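Local coordinates for protein bifunctional cytochrome P450/NADPH--P450 reductase (PDB 7F3H) that probably hydroxylates substrates such as fatty acids at a haem iron, as a self-sufficient cytochrome P450 fused to the NADPH-dependent reductase that supplies its electrons, at residues F71-R74 and A78-N81; S93-P98 and G401-I406; R452-E455 and H459-F462. All coordinates share one frame; numbering follows the deposited sequence.

Interaction 1. Residues F71-R74 and A78-N81; sequences FQKR and AYTN. With HEM (protoporphyrin IX containing Fe), chain E.
Oxygen O1D of a haem propionate is gripped from both segments: Tyr-79 OH donates to it over 2.5 Å, and Lys-73 NZ adds a longer bond of 3.2 Å to the same atom. The short phenol bond suggests a strong interaction, probably reinforced by the negative charge of the propionate. O1D lies near the plane of the Tyr-79 ring, at its edge, whereas the lysine reaches the same oxygen by passing over one ring face. There CE sits 3.7 Å from the ring centroid and 21° off the normal, a CH-pi contact, and the two side chains cross at about a right angle. Lys-73 reaches across the ring because its chain is extended throughout, starting with CG anti to the backbone N (chi1 170°). Its ammonium group is held more firmly by the carbonyl oxygen of Phe-91, the propionate bond being the weaker of the two, and it also meets the Phe-91 ring in a cation-pi contact. In the P450 fold, segment 71-74 includes the short edge strand at about 71-72 of the mixed sheet, paired with strand 336-339, and the chain then turns into helix 80-86. The turn thus brings together two donors to the propionate from positions only six residues apart. Along the ring edge, the backbone carbonyl of Arg-74 approaches Tyr-79, with O 3.4 Å from CD1, so that the ring has the main chain at its rim and the lysine methylene on a face. Arg-74 CB points away from the tyrosine, and it is the carbonyl that makes this contact.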
loop_
_atom_site.group_PDB
_atom_site.type_symbol
_atom_site.label_atom_id
_atom_site.label_comp_id
_atom_site.label_asym_id
_atom_site.label_seq_id
_atom_site.Cartn_x
_atom_site.Cartn_y
_atom_site.Cartn_z
ATOM N N PHE A 71 -5.464 12.293 18.464
ATOM C CA PHE A 71 -4.874 12.600 17.183
ATOM C C PHE A 71 -5.722 11.945 16.108
ATOM O O PHE A 71 -6.299 10.885 16.330
ATOM C CB PHE A 71 -3.435 12.117 17.110
ATOM C CG PHE A 71 -2.592 12.541 18.276
ATOM C CD1 PHE A 71 -2.622 11.824 19.473
ATOM C CD2 PHE A 71 -1.752 13.639 18.174
ATOM C CE1 PHE A 71 -1.840 12.203 20.556
ATOM C CE2 PHE A 71 -0.967 14.023 19.249
ATOM C CZ PHE A 71 -0.998 13.296 20.441
ATOM N N GLN A 72 -5.823 12.602 14.949
ATOM C CA GLN A 72 -6.548 12.020 13.826
ATOM C C GLN A 72 -5.859 12.383 12.526
ATOM O O GLN A 72 -5.174 13.405 12.432
ATOM C CB GLN A 72 -8.015 12.483 13.764
ATOM C CG GLN A 72 -8.863 11.906 14.860
ATOM C CD GLN A 72 -10.341 12.191 14.728
ATOM O OE1 GLN A 72 -10.847 12.651 13.684
ATOM N NE2 GLN A 72 -11.062 11.903 15.807
ATOM N N LYS A 73 -6.097 11.521 11.517
ATOM C CA LYS A 73 -5.718 11.806 10.140
ATOM C C LYS A 73 -6.460 13.037 9.648
ATOM O O LYS A 73 -7.675 13.179 9.808
ATOM C CB LYS A 73 -6.026 10.645 9.213
ATOM C CG LYS A 73 -5.859 11.025 7.749
ATOM C CD LYS A 73 -5.987 9.819 6.842
ATOM C CE LYS A 73 -6.234 10.215 5.370
ATOM N NZ LYS A 73 -6.095 9.003 4.514
ATOM N N ARG A 74 -5.713 13.948 9.061
ATOM C CA ARG A 74 -6.272 15.189 8.546
ATOM C C ARG A 74 -5.658 15.500 7.177
ATOM O O ARG A 74 -4.428 15.440 7.003
ATOM C CB ARG A 74 -6.040 16.279 9.573
ATOM C CG ARG A 74 -6.992 16.364 10.795
ATOM C CD ARG A 74 -8.355 16.860 10.443
ATOM N NE ARG A 74 -9.066 16.925 11.692
ATOM C CZ ARG A 74 -9.974 16.042 12.045
ATOM N NH1 ARG A 74 -10.234 15.041 11.209
ATOM N NH2 ARG A 74 -10.595 16.155 13.212
ATOM N N ALA A 78 -1.467 17.617 4.142
ATOM C CA ALA A 78 -0.580 16.582 3.629
ATOM C C ALA A 78 -1.189 15.751 2.496
ATOM O O ALA A 78 -0.457 15.185 1.670
ATOM C CB ALA A 78 -0.179 15.652 4.775
ATOM N N TYR A 79 -2.502 15.615 2.463
ATOM C CA TYR A 79 -3.167 14.857 1.419
ATOM C C TYR A 79 -3.811 15.760 0.365
ATOM O O TYR A 79 -4.601 15.275 -0.447
ATOM C CB TYR A 79 -4.251 13.972 2.050
ATOM C CG TYR A 79 -3.768 12.997 3.107
ATOM C CD1 TYR A 79 -3.580 13.393 4.441
ATOM C CD2 TYR A 79 -3.544 11.671 2.783
ATOM C CE1 TYR A 79 -3.151 12.502 5.401
ATOM C CE2 TYR A 79 -3.126 10.774 3.723
ATOM C CZ TYR A 79 -2.931 11.181 5.032
ATOM O OH TYR A 79 -2.507 10.221 5.929
ATOM N N THR A 80 -3.498 17.065 0.380
ATOM C CA THR A 80 -4.208 18.020 -0.475
ATOM C C THR A 80 -3.938 17.787 -1.961
ATOM O O THR A 80 -4.865 17.805 -2.776
ATOM C CB THR A 80 -3.842 19.445 -0.093
ATOM O OG1 THR A 80 -4.186 19.666 1.294
ATOM C CG2 THR A 80 -4.603 20.406 -0.989
ATOM N N ASN A 81 -2.675 17.583 -2.343
ATOM C CA ASN A 81 -2.404 17.352 -3.758
ATOM C C ASN A 81 -2.974 16.011 -4.240
ATOM O O ASN A 81 -3.552 15.945 -5.330
ATOM C CB ASN A 81 -0.909 17.462 -4.026
ATOM C CG ASN A 81 -0.371 18.848 -3.724
ATOM O OD1 ASN A 81 -1.115 19.836 -3.754
ATOM N ND2 ASN A 81 0.921 18.935 -3.440
HETATM C CHA HEM E . -5.945 3.317 3.634
HETATM C CHB HEM E . -7.792 0.998 -0.216
HETATM C CHC HEM E . -3.942 -1.990 -0.237
HETATM C CHD HEM E . -1.971 0.515 3.417
HETATM C C1A HEM E . -6.774 2.944 2.605
HETATM C C2A HEM E . -7.998 3.619 2.228
HETATM C C3A HEM E . -8.544 2.970 1.188
HETATM C C4A HEM E . -7.630 1.900 0.817
HETATM C CMA HEM E . -9.867 3.337 0.467
HETATM C CAA HEM E . -8.595 4.805 3.003
HETATM C CBA HEM E . -9.577 4.230 4.030
HETATM C CGA HEM E . -10.304 5.323 4.814
HETATM O O1A HEM E . -11.552 5.186 4.939
HETATM O O2A HEM E . -9.731 6.375 5.230
HETATM C C1B HEM E . -6.944 -0.041 -0.543
HETATM C C2B HEM E . -7.152 -1.034 -1.590
HETATM C C3B HEM E . -6.107 -1.880 -1.549
HETATM C C4B HEM E . -5.182 -1.407 -0.536
HETATM C CMB HEM E . -8.408 -1.104 -2.481
HETATM C CAB HEM E . -5.739 -3.077 -2.455
HETATM C CBB HEM E . -6.398 -3.427 -3.562
HETATM C C1C HEM E . -3.054 -1.572 0.742
HETATM C C2C HEM E . -1.786 -2.211 1.119
HETATM C C3C HEM E . -1.282 -1.465 2.119
HETATM C C4C HEM E . -2.193 -0.404 2.427
HETATM C CMC HEM E . -1.163 -3.466 0.439
HETATM C CAC HEM E . -0.010 -1.599 2.944
HETATM C CBC HEM E . 0.844 -2.596 2.764
HETATM C C1D HEM E . -2.868 1.495 3.792
HETATM C C2D HEM E . -2.652 2.503 4.827
HETATM C C3D HEM E . -3.753 3.252 4.871
HETATM C C4D HEM E . -4.697 2.783 3.876
HETATM C CMD HEM E . -1.399 2.676 5.727
HETATM C CAD HEM E . -3.949 4.427 5.812
HETATM C CBD HEM E . -3.368 5.588 5.051
HETATM C CGD HEM E . -3.342 6.823 5.886
HETATM O O1D HEM E . -3.229 7.893 5.241
HETATM O O2D HEM E . -3.431 6.744 7.155
HETATM N NA HEM E . -6.571 1.923 1.702
HETATM N NB HEM E . -5.749 -0.303 0.083
HETATM N NC HEM E . -3.253 -0.465 1.555
HETATM N ND HEM E . -4.124 1.698 3.241
HETATM FE FE HEM E . -4.956 0.665 1.763
#

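Interaction 2. Residues S93-P98 and G401-I406; sequences SDSFEP and GMRACI. With HEM (protoporphyrin IX containing Fe), chain E.
Arg-403 joins the backbone oxygen of Ser-93 to the haem propionate that carries O2A, and it does so from the cysteine-ligand loop that is the signature of the P450 fold. Two residues on, Cys-405 SG binds the haem iron at 2.4 Å, the proximal thiolate ligand. The arginine gives NE to O2A at 2.7 Å, with a weak second bond from NH2. The end of the guanidinium then closes on Ser-93 O: NH1 and NH2 each donate to this one atom at 2.9 Å, bent to 139°, and the oxygen is tilted 16° out of the guanidinium plane. A chain bent at chi2 and chi3 brings the group round so that one edge faces the propionate and another the serine carbonyl. Ser-95 OG lies in the guanidinium plane and takes a weak bond from NH1. At the porphyrin rim, on the cysteine side, Ile-406 CG2 packs on methyl CMA at 3.5 Å. Trp-100 of helix 98-107 packs against Arg-403 and also hydrogen-bonds the haem. In the second shell, Glu-97, salt-bridged to Arg-83, braces the loop that presents Ser-93: Asp-94 N donates to Glu-97 OE2 at 3.0 Å, approaching from above the carboxylate plane.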
loop_
_atom_site.group_PDB
_atom_site.type_symbol
_atom_site.label_atom_id
_atom_site.label_comp_id
_atom_site.label_asym_id
_atom_site.label_seq_id
_atom_site.Cartn_x
_atom_site.Cartn_y
_atom_site.Cartn_z
ATOM N N SER A 93 -10.530 12.258 2.006
ATOM C CA SER A 93 -11.574 13.070 2.627
ATOM C C SER A 93 -11.406 13.102 4.136
ATOM O O SER A 93 -10.874 12.166 4.743
ATOM C CB SER A 93 -12.970 12.535 2.295
ATOM O OG SER A 93 -13.018 11.144 2.515
ATOM N N ASP A 94 -11.872 14.191 4.740
ATOM C CA ASP A 94 -11.850 14.314 6.190
ATOM C C ASP A 94 -13.023 13.541 6.785
ATOM O O ASP A 94 -14.031 13.302 6.112
ATOM C CB ASP A 94 -11.894 15.787 6.612
ATOM C CG ASP A 94 -10.526 16.468 6.563
ATOM O OD1 ASP A 94 -9.579 15.992 7.211
ATOM O OD2 ASP A 94 -10.387 17.485 5.866
ATOM N N SER A 95 -12.841 13.068 8.034
ATOM C CA SER A 95 -13.869 12.272 8.710
ATOM C C SER A 95 -15.195 13.014 8.804
ATOM O O SER A 95 -16.265 12.389 8.747
ATOM C CB SER A 95 -13.415 11.865 10.113
ATOM O OG SER A 95 -12.170 11.190 10.097
ATOM N N PHE A 96 -15.153 14.344 8.953
ATOM C CA PHE A 96 -16.397 15.070 9.156
ATOM C C PHE A 96 -17.171 15.311 7.857
ATOM O O PHE A 96 -18.380 15.541 7.916
ATOM C CB PHE A 96 -16.119 16.402 9.863
ATOM C CG PHE A 96 -15.092 17.225 9.188
ATOM C CD1 PHE A 96 -15.363 17.859 7.988
ATOM C CD2 PHE A 96 -13.823 17.334 9.727
ATOM C CE1 PHE A 96 -14.392 18.619 7.354
ATOM C CE2 PHE A 96 -12.851 18.090 9.097
ATOM C CZ PHE A 96 -13.136 18.738 7.918
ATOM N N GLU A 97 -16.524 15.239 6.694
ATOM C CA GLU A 97 -17.263 15.330 5.441
ATOM C C GLU A 97 -18.275 14.184 5.343
ATOM O O GLU A 97 -17.899 13.016 5.528
ATOM C CB GLU A 97 -16.307 15.286 4.252
ATOM C CG GLU A 97 -15.375 16.452 4.136
ATOM C CD GLU A 97 -14.494 16.353 2.892
ATOM O OE1 GLU A 97 -15.015 16.411 1.754
ATOM O OE2 GLU A 97 -13.264 16.200 3.058
ATOM N N PRO A 98 -19.542 14.469 5.018
ATOM C CA PRO A 98 -20.570 13.410 5.038
ATOM C C PRO A 98 -20.265 12.228 4.134
ATOM O O PRO A 98 -20.587 11.070 4.477
ATOM C CB PRO A 98 -21.825 14.151 4.546
ATOM C CG PRO A 98 -21.605 15.572 4.871
ATOM C CD PRO A 98 -20.113 15.808 4.788
ATOM N N GLY A 401 -7.236 2.783 13.264
ATOM C CA GLY A 401 -8.543 3.235 13.694
ATOM C C GLY A 401 -9.530 3.223 12.552
ATOM O O GLY A 401 -9.446 2.392 11.643
ATOM N N MET A 402 -10.475 4.173 12.606
ATOM C CA MET A 402 -11.478 4.327 11.552
ATOM C C MET A 402 -10.832 4.592 10.195
ATOM O O MET A 402 -11.401 4.235 9.157
ATOM C CB MET A 402 -12.442 5.475 11.892
ATOM C CG MET A 402 -13.425 5.214 13.024
ATOM S SD MET A 402 -14.347 3.684 12.837
ATOM C CE MET A 402 -14.169 3.010 14.485
ATOM N N ARG A 403 -9.659 5.230 10.188
ATOM C CA ARG A 403 -8.915 5.543 8.973
ATOM C C ARG A 403 -7.943 4.418 8.574
ATOM O O ARG A 403 -6.926 4.665 7.909
ATOM C CB ARG A 403 -8.192 6.874 9.155
ATOM C CG ARG A 403 -9.187 7.988 9.469
ATOM C CD ARG A 403 -10.369 7.983 8.476
ATOM N NE ARG A 403 -9.948 8.263 7.095
ATOM C CZ ARG A 403 -10.003 9.458 6.499
ATOM N NH1 ARG A 403 -10.480 10.521 7.123
ATOM N NH2 ARG A 403 -9.596 9.592 5.254
ATOM N N ALA A 404 -8.221 3.193 8.997
ATOM C CA ALA A 404 -7.397 2.072 8.598
ATOM C C ALA A 404 -7.696 1.692 7.146
ATOM O O ALA A 404 -8.671 2.152 6.542
ATOM C CB ALA A 404 -7.633 0.891 9.533
ATOM N N CYS A 405 -6.804 0.884 6.574
ATOM C CA CYS A 405 -6.974 0.383 5.210
ATOM C C CYS A 405 -8.278 -0.385 5.063
ATOM O O CYS A 405 -8.470 -1.410 5.710
ATOM C CB CYS A 405 -5.790 -0.516 4.828
ATOM S SG CYS A 405 -5.860 -1.084 3.100
ATOM N N ILE A 406 -9.173 0.083 4.197
ATOM C CA ILE A 406 -10.368 -0.718 3.933
ATOM C C ILE A 406 -10.077 -1.838 2.954
ATOM O O ILE A 406 -10.877 -2.778 2.845
ATOM C CB ILE A 406 -11.511 0.147 3.386
ATOM C CG1 ILE A 406 -12.886 -0.510 3.605
ATOM C CG2 ILE A 406 -11.268 0.493 1.918
ATOM C CD1 ILE A 406 -14.026 0.480 3.326
HETATM C CHA HEM E . -5.945 3.317 3.634
HETATM C CHB HEM E . -7.792 0.998 -0.216
HETATM C CHC HEM E . -3.942 -1.990 -0.237
HETATM C CHD HEM E . -1.971 0.515 3.417
HETATM C C1A HEM E . -6.774 2.944 2.605
HETATM C C2A HEM E . -7.998 3.619 2.228
HETATM C C3A HEM E . -8.544 2.970 1.188
HETATM C C4A HEM E . -7.630 1.900 0.817
HETATM C CMA HEM E . -9.867 3.337 0.467
HETATM C CAA HEM E . -8.595 4.805 3.003
HETATM C CBA HEM E . -9.577 4.230 4.030
HETATM C CGA HEM E . -10.304 5.323 4.814
HETATM O O1A HEM E . -11.552 5.186 4.939
HETATM O O2A HEM E . -9.731 6.375 5.230
HETATM C C1B HEM E . -6.944 -0.041 -0.543
HETATM C C2B HEM E . -7.152 -1.034 -1.590
HETATM C C3B HEM E . -6.107 -1.880 -1.549
HETATM C C4B HEM E . -5.182 -1.407 -0.536
HETATM C CMB HEM E . -8.408 -1.104 -2.481
HETATM C CAB HEM E . -5.739 -3.077 -2.455
HETATM C CBB HEM E . -6.398 -3.427 -3.562
HETATM C C1C HEM E . -3.054 -1.572 0.742
HETATM C C2C HEM E . -1.786 -2.211 1.119
HETATM C C3C HEM E . -1.282 -1.465 2.119
HETATM C C4C HEM E . -2.193 -0.404 2.427
HETATM C CMC HEM E . -1.163 -3.466 0.439
HETATM C CAC HEM E . -0.010 -1.599 2.944
HETATM C CBC HEM E . 0.844 -2.596 2.764
HETATM C C1D HEM E . -2.868 1.495 3.792
HETATM C C2D HEM E . -2.652 2.503 4.827
HETATM C C3D HEM E . -3.753 3.252 4.871
HETATM C C4D HEM E . -4.697 2.783 3.876
HETATM C CMD HEM E . -1.399 2.676 5.727
HETATM C CAD HEM E . -3.949 4.427 5.812
HETATM C CBD HEM E . -3.368 5.588 5.051
HETATM C CGD HEM E . -3.342 6.823 5.886
HETATM O O1D HEM E . -3.229 7.893 5.241
HETATM O O2D HEM E . -3.431 6.744 7.155
HETATM N NA HEM E . -6.571 1.923 1.702
HETATM N NB HEM E . -5.749 -0.303 0.083
HETATM N NC HEM E . -3.253 -0.465 1.555
HETATM N ND HEM E . -4.124 1.698 3.241
HETATM FE FE HEM E . -4.956 0.665 1.763
#

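Interaction 3. Residues R452-E455 and H459-F462; sequences RVRE and HERF
Arg-454 reaches from its strand toward Glu-460 by a bent path, and of its atoms NH2 alone comes close to the glutamate. CB points across the line to the other segment and touches nothing of it, and CG stands anti to the backbone N (chi1 -170°), far from the carboxylate. Two further bends follow, at chi2 and chi3; the chi2 of -146° is not a staggered value. They bring the chain round, yet none of the atoms from CB to CZ makes a close approach to Glu-460; the side chain instead touches Gln-138 and Ala-427. NH2 finally arrives at 3.7 Å from Glu-460 OE1 and 3.8 Å from OE2, nearly equidistant from the two oxygens. This is a long salt bridge of charges alone: OE1 stands well out of the guanidinium plane, and no N-H is aimed at it. The guanidinium and carboxylate planes are 31° apart. Arg-454 belongs to strand 450-455, the middle strand of a three-stranded antiparallel sheet of the P450 fold, pairing with Ala-427 of strand 426-429 through its backbone, while Glu-460 follows in a short 3-10 segment where the modelled chain nears its end. The glutamate chain is extended beyond CG, which carries its carboxylate out toward the arginine. Its position is fixed more firmly by the backbone N of Arg-457, a hydrogen-bond donor to OE1. Both residues touch crystal neighbours, so their conformations may partly reflect lattice packing. Glu-460 CD lies 4.1 Å from Arg-454 NH2, so the nitrogen faces the carboxylate group as a whole rather than a single oxygen.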
loop_
_atom_site.group_PDB
_atom_site.type_symbol
_atom_site.label_atom_id
_atom_site.label_comp_id
_atom_site.label_asym_id
_atom_site.label_seq_id
_atom_site.Cartn_x
_atom_site.Cartn_y
_atom_site.Cartn_z
ATOM N N ARG A 452 14.742 -14.119 -12.867
ATOM C CA ARG A 452 14.438 -15.070 -13.930
ATOM C C ARG A 452 13.657 -16.262 -13.386
ATOM O O ARG A 452 13.836 -16.666 -12.234
ATOM C CB ARG A 452 15.714 -15.526 -14.619
ATOM C CG ARG A 452 16.056 -14.611 -15.778
ATOM C CD ARG A 452 17.465 -14.830 -16.277
ATOM N NE ARG A 452 17.984 -13.579 -16.796
ATOM C CZ ARG A 452 19.235 -13.396 -17.179
ATOM N NH1 ARG A 452 20.108 -14.394 -17.119
ATOM N NH2 ARG A 452 19.617 -12.206 -17.614
ATOM N N VAL A 453 12.755 -16.816 -14.204
ATOM C CA VAL A 453 11.933 -17.941 -13.757
ATOM C C VAL A 453 12.039 -19.097 -14.746
ATOM O O VAL A 453 12.230 -18.904 -15.956
ATOM C CB VAL A 453 10.444 -17.569 -13.543
ATOM C CG1 VAL A 453 10.302 -16.588 -12.419
ATOM C CG2 VAL A 453 9.801 -17.036 -14.804
ATOM N N ARG A 454 11.904 -20.318 -14.212
ATOM C CA ARG A 454 11.876 -21.504 -15.060
ATOM C C ARG A 454 10.779 -22.449 -14.581
ATOM O O ARG A 454 10.616 -22.668 -13.377
ATOM C CB ARG A 454 13.250 -22.204 -15.061
ATOM C CG ARG A 454 13.404 -23.308 -16.099
ATOM C CD ARG A 454 14.290 -24.481 -15.619
ATOM N NE ARG A 454 14.041 -24.829 -14.218
ATOM C CZ ARG A 454 14.960 -25.329 -13.395
ATOM N NH1 ARG A 454 16.230 -25.450 -13.814
ATOM N NH2 ARG A 454 14.628 -25.600 -12.119
ATOM N N GLU A 455 10.024 -23.017 -15.526
ATOM C CA GLU A 455 8.992 -23.995 -15.176
ATOM C C GLU A 455 9.545 -25.071 -14.241
ATOM O O GLU A 455 10.572 -25.689 -14.527
ATOM C CB GLU A 455 8.445 -24.645 -16.447
ATOM C CG GLU A 455 7.172 -24.010 -16.975
ATOM C CD GLU A 455 6.726 -24.604 -18.311
ATOM O OE1 GLU A 455 5.506 -24.815 -18.481
ATOM O OE2 GLU A 455 7.594 -24.866 -19.187
ATOM N N HIS A 459 9.150 -33.888 -11.345
ATOM C CA HIS A 459 9.981 -34.507 -10.327
ATOM C C HIS A 459 10.579 -33.498 -9.353
ATOM O O HIS A 459 11.278 -33.899 -8.417
ATOM C CB HIS A 459 11.070 -35.309 -11.016
ATOM C CG HIS A 459 12.057 -34.456 -11.739
ATOM N ND1 HIS A 459 11.891 -34.088 -13.057
ATOM C CD2 HIS A 459 13.213 -33.878 -11.326
ATOM C CE1 HIS A 459 12.913 -33.334 -13.431
ATOM N NE2 HIS A 459 13.728 -33.191 -12.401
ATOM N N GLU A 460 10.398 -32.207 -9.607
ATOM C CA GLU A 460 10.901 -31.139 -8.759
ATOM C C GLU A 460 9.880 -30.648 -7.748
ATOM O O GLU A 460 10.219 -29.828 -6.893
ATOM C CB GLU A 460 11.397 -29.987 -9.626
ATOM C CG GLU A 460 12.746 -30.303 -10.228
ATOM C CD GLU A 460 13.169 -29.292 -11.270
ATOM O OE1 GLU A 460 12.326 -28.468 -11.700
ATOM O OE2 GLU A 460 14.357 -29.327 -11.658
ATOM N N ARG A 461 8.654 -31.151 -7.808
ATOM C CA ARG A 461 7.632 -30.833 -6.824
ATOM C C ARG A 461 7.788 -31.750 -5.620
ATOM O O ARG A 461 8.352 -32.845 -5.725
ATOM C CB ARG A 461 6.241 -31.044 -7.413
ATOM C CG ARG A 461 5.994 -30.508 -8.821
ATOM C CD ARG A 461 5.888 -29.019 -8.838
ATOM N NE ARG A 461 4.837 -28.561 -7.940
ATOM C CZ ARG A 461 3.557 -28.389 -8.249
ATOM N NH1 ARG A 461 3.108 -28.623 -9.479
ATOM N NH2 ARG A 461 2.719 -27.968 -7.305
ATOM N N PHE A 462 7.345 -31.277 -4.457
ATOM C CA PHE A 462 7.326 -32.098 -3.251
ATOM C C PHE A 462 5.975 -32.836 -3.160
ATOM O O PHE A 462 5.126 -32.728 -4.047
ATOM C CB PHE A 462 7.699 -31.213 -2.045
ATOM C CG PHE A 462 8.906 -30.292 -2.315
ATOM C CD1 PHE A 462 10.165 -30.838 -2.616
ATOM C CD2 PHE A 462 8.783 -28.902 -2.317
ATOM C CE1 PHE A 462 11.293 -30.007 -2.894
ATOM C CE2 PHE A 462 9.901 -28.067 -2.596
ATOM C CZ PHE A 462 11.153 -28.623 -2.891
#

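How the interactions relate
From the N terminus, interaction 1 comes first and closes a turn of three intervening residues between strand 71-72 and helix 80-86. Interaction 2 opens next, at the loop ahead of helix 98-107, and closes some 300 residues later in the loop before helix 408-425, tying the early part of the chain to the haem-ligand loop. Interaction 3 follows as another local closure, between strand 450-455 and the segment just beyond it. The three run in series, without nesting or crossing. Interactions 1 and 2 touch, Lys-73 CE lying 3.4 Å from Arg-403 NH2, and share the haem, whereas interaction 3 lies across the chain's centre, its nearest atoms about 27 Å from interaction 2.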